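Local coordinates for iron-binding zinc finger CDGSH type domain-containing protein (Magnetospirillum magneticum, PDB 3TBN) that binds two [2Fe-2S] clusters in a single chain, one in each of its paired CDGSH motifs, at residues Q41-G46 / A66-C71. Sequence-based numbering, arbitrary orientation.
With FES (Fe2/s2 (inorganic) cluster), chain C; FES (Fe2/s2 (inorganic) cluster), chain B.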
ATOM      1  N   GLN A  41       0.482  -2.833   8.686  0.93  6.93           N
ATOM      2  CA  GLN A  41       0.158  -1.831   7.678  0.97  7.06           C
ATOM      3  C   GLN A  41       0.587  -0.449   8.151  0.93  6.30           C
ATOM      4  O   GLN A  41       0.443  -0.117   9.325  0.93  7.27           O
ATOM      5  CB  GLN A  41      -1.342  -1.820   7.400  0.95  7.64           C
ATOM      6  CG  GLN A  41      -1.853  -3.052   6.684  1.00  8.16           C
ATOM      7  CD  GLN A  41      -1.311  -3.170   5.280  0.95  6.71           C
ATOM      8  OE1 GLN A  41      -1.021  -2.174   4.626  0.91  7.08           O
ATOM      9  NE2 GLN A  41      -1.180  -4.400   4.803  0.98  7.71           N
ATOM     10  N   PRO A  42       1.066   0.394   7.230  0.99  6.89           N
ATOM     11  CA  PRO A  42       1.103   0.200   5.778  0.98  6.90           C
ATOM     12  C   PRO A  42       2.384  -0.442   5.246  0.95  6.07           C
ATOM     13  O   PRO A  42       2.616  -0.377   4.043  0.90  6.94           O
ATOM     14  CB  PRO A  42       0.997   1.633   5.259  0.97  7.35           C
ATOM     15  CG  PRO A  42       1.747   2.424   6.281  1.00  8.11           C
ATOM     16  CD  PRO A  42       1.411   1.780   7.603  1.00  7.33           C
ATOM     17  N   PHE A  43       3.195  -1.037   6.114  0.96  6.78           N
ATOM     18  CA  PHE A  43       4.516  -1.515   5.720  0.97  6.75           C
ATOM     19  C   PHE A  43       4.564  -3.015   5.497  0.95  6.58           C
ATOM     20  O   PHE A  43       3.869  -3.774   6.156  0.95  8.38           O
ATOM     21  CB  PHE A  43       5.537  -1.081   6.767  0.95  8.19           C
ATOM     22  CG  PHE A  43       5.516   0.391   7.006  0.97  8.83           C
ATOM     23  CD1 PHE A  43       5.106   0.919   8.221  0.91 11.72           C
ATOM     24  CD2 PHE A  43       5.840   1.262   5.980  0.95 10.48           C
ATOM     25  CE1 PHE A  43       5.062   2.296   8.414  0.89 13.08           C
ATOM     26  CE2 PHE A  43       5.791   2.629   6.167  0.95 13.03           C
ATOM     27  CZ  PHE A  43       5.403   3.144   7.383  1.00 13.57           C
ATOM     28  N   CYS A  44       5.405  -3.419   4.556  0.98  7.10           N
ATOM     29  CA  CYS A  44       5.602  -4.817   4.208  0.99  6.76           C
ATOM     30  C   CYS A  44       6.149  -5.608   5.385  0.92  7.23           C
ATOM     31  O   CYS A  44       7.067  -5.153   6.056  0.91  8.49           O
ATOM     32  CB  CYS A  44       6.587  -4.881   3.042  0.96  7.94           C
ATOM     33  SG  CYS A  44       7.043  -6.535   2.473  0.91  7.40           S
ATOM     34  N   ASP A  45       5.596  -6.794   5.629  0.96  7.49           N
ATOM     35  CA  ASP A  45       6.142  -7.690   6.647  0.99  8.32           C
ATOM     36  C   ASP A  45       6.490  -9.055   6.061  0.91  8.31           C
ATOM     37  O   ASP A  45       6.715 -10.009   6.800  0.91  9.41           O
ATOM     38  CB  ASP A  45       5.203  -7.823   7.862  0.99  9.15           C
ATOM     39  CG  ASP A  45       3.939  -8.617   7.570  0.86  8.05           C
ATOM     40  OD1 ASP A  45       3.745  -9.051   6.416  0.89  8.10           O
ATOM     41  OD2 ASP A  45       3.130  -8.791   8.513  0.84  8.51           O
ATOM     42  N   GLY A  46       6.556  -9.132   4.734  0.97  8.37           N
ATOM     43  CA  GLY A  46       6.915 -10.364   4.048  0.95  9.67           C
ATOM     44  C   GLY A  46       5.747 -11.261   3.675  0.95  8.69           C
ATOM     45  O   GLY A  46       5.937 -12.295   3.030  0.90 10.39           O
ATOM     46  N   ALA A  66       3.343  11.230   5.584  0.98 10.25           N
ATOM     47  CA  ALA A  66       2.987  10.539   4.354  0.99  9.54           C
ATOM     48  C   ALA A  66       1.696   9.767   4.583  0.95  8.18           C
ATOM     49  O   ALA A  66       1.573   9.025   5.551  0.90  9.83           O
ATOM     50  CB  ALA A  66       4.098   9.594   3.939  1.00 13.93           C
ATOM     51  N   TYR A  67       0.732   9.957   3.693  0.93  7.31           N
ATOM     52  CA  TYR A  67      -0.519   9.221   3.724  0.97  7.85           C
ATOM     53  C   TYR A  67      -0.388   8.030   2.788  0.97  7.31           C
ATOM     54  O   TYR A  67      -0.633   8.129   1.586  0.91  8.15           O
ATOM     55  CB  TYR A  67      -1.682  10.131   3.330  0.98  8.84           C
ATOM     56  CG  TYR A  67      -1.948  11.192   4.368  1.00 10.67           C
ATOM     57  CD1 TYR A  67      -1.157  12.328   4.446  1.00 13.77           C
ATOM     58  CD2 TYR A  67      -2.971  11.042   5.290  0.90 13.75           C
ATOM     59  CE1 TYR A  67      -1.391  13.300   5.407  0.86 16.37           C
ATOM     60  CE2 TYR A  67      -3.215  12.006   6.256  1.00 17.29           C
ATOM     61  CZ  TYR A  67      -2.419  13.131   6.309  0.93 16.85           C
ATOM     62  OH  TYR A  67      -2.659  14.090   7.266  0.83 20.62           O
ATOM     63  N   PHE A  68       0.049   6.909   3.344  0.99  6.82           N
ATOM     64  CA  PHE A  68       0.244   5.700   2.566  0.98  6.60           C
ATOM     65  C   PHE A  68      -1.099   5.067   2.214  0.95  6.53           C
ATOM     66  O   PHE A  68      -2.042   5.093   2.999  0.94  7.80           O
ATOM     67  CB  PHE A  68       1.105   4.708   3.343  1.00  7.62           C
ATOM     68  CG  PHE A  68       2.546   5.100   3.441  0.99  7.29           C
ATOM     69  CD1 PHE A  68       3.397   4.945   2.359  0.98  9.25           C
ATOM     70  CD2 PHE A  68       3.059   5.608   4.619  0.98  8.21           C
ATOM     71  CE1 PHE A  68       4.733   5.293   2.454  0.94 10.70           C
ATOM     72  CE2 PHE A  68       4.390   5.955   4.716  0.97  9.02           C
ATOM     73  CZ  PHE A  68       5.225   5.798   3.634  0.96 10.02           C
ATOM     74  N   CYS A  69      -1.183   4.497   1.024  0.96  6.23           N
ATOM     75  CA  CYS A  69      -2.414   3.877   0.565  0.97  6.50           C
ATOM     76  C   CYS A  69      -2.718   2.596   1.350  0.96  6.23           C
ATOM     77  O   CYS A  69      -1.868   1.714   1.480  0.94  6.66           O
ATOM     78  CB  CYS A  69      -2.303   3.592  -0.933  1.00  7.12           C
ATOM     79  SG  CYS A  69      -3.654   2.626  -1.647  0.95  6.62           S
ATOM     80  N   GLY A  70      -3.930   2.519   1.889  0.97  6.25           N
ATOM     81  CA  GLY A  70      -4.403   1.343   2.597  0.98  6.68           C
ATOM     82  C   GLY A  70      -5.247   0.404   1.747  0.96  6.61           C
ATOM     83  O   GLY A  70      -5.343  -0.784   2.052  0.93  7.16           O
ATOM     84  N   CYS A  71      -5.865   0.931   0.692  0.95  6.53           N
ATOM     85  CA  CYS A  71      -6.776   0.144  -0.140  0.99  7.65           C
ATOM     86  C   CYS A  71      -6.032  -0.675  -1.190  0.93  6.65           C
ATOM     87  O   CYS A  71      -6.585  -1.627  -1.743  0.91  7.72           O
ATOM     88  CB  CYS A  71      -7.817   1.048  -0.820  0.99  8.63           C
ATOM     89  SG  CYS A  71      -7.195   2.078  -2.180  0.93  7.58           S
TER
HETATM   90 FE1  FES C  81      -6.523   6.239  -0.632  0.92  7.56          FE
HETATM   91 FE2  FES C  81      -5.711   3.758  -1.399  0.87  6.54          FE
HETATM   92  S1  FES C  81      -6.168   4.456   0.665  0.94  7.34           S
HETATM   93  S2  FES C  81      -5.998   5.549  -2.681  0.92  7.56           S
HETATM   94 FE1  FES B  80       5.095  -7.346   1.453  0.88  6.48          FE
HETATM   95 FE2  FES B  80       2.446  -6.811   1.381  0.87  5.65          FE
HETATM   96  S1  FES B  80       3.563  -7.859   2.982  0.92  6.77           S
HETATM   97  S2  FES B  80       3.976  -6.215  -0.127  0.93  6.56           S
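F68, at the end of strand 64-68, meets two consecutive residues of the 41-46 loop, P42 and F43. The aromatic pair is T-shaped: F43 directs its ring edge at one face of F68, with centroids 5.4 Å apart and planes at 72°, and its CE2 comes 3.9 Å from F68 CE2. P42 fills in nearer the backbone, where its CB lies 3.6 Å from F68 CB and its CG 3.8 Å from F68 CD2. The same CG also sits over the centre of the F43 ring, 3.8 Å above its plane, so the pyrrolidine packs against both phenylalanines, which also touch each other. With CG of F68 anti to its own carbonyl carbon (chi1 -72°), the ring lies where proline and phenylalanine can both reach it. Y58 meets F68 as well, and Y20 and V22 of strand 20-24 pack on P42. Replacing F68 by alanine would probably leave the F43 edge without its aromatic face and open a gap beside P42.

Each segment runs straight into a cluster site. C44 SG binds FE1 of the chain B cluster at 2.3 Å, with H48 ND1 also an iron ligand in that cluster, while C69 and C71 both bind FE2 of the chain C cluster. G70 N lies 3.2 Å from S1 of the chain C cluster. No hydrogen bond crosses between the segments; the two CDGSH motifs are joined here by buried apolar packing alone, a contact consistent with holding the two cluster-bearing loops in a set relation while leaving metal ligation to residues further along each chain segment.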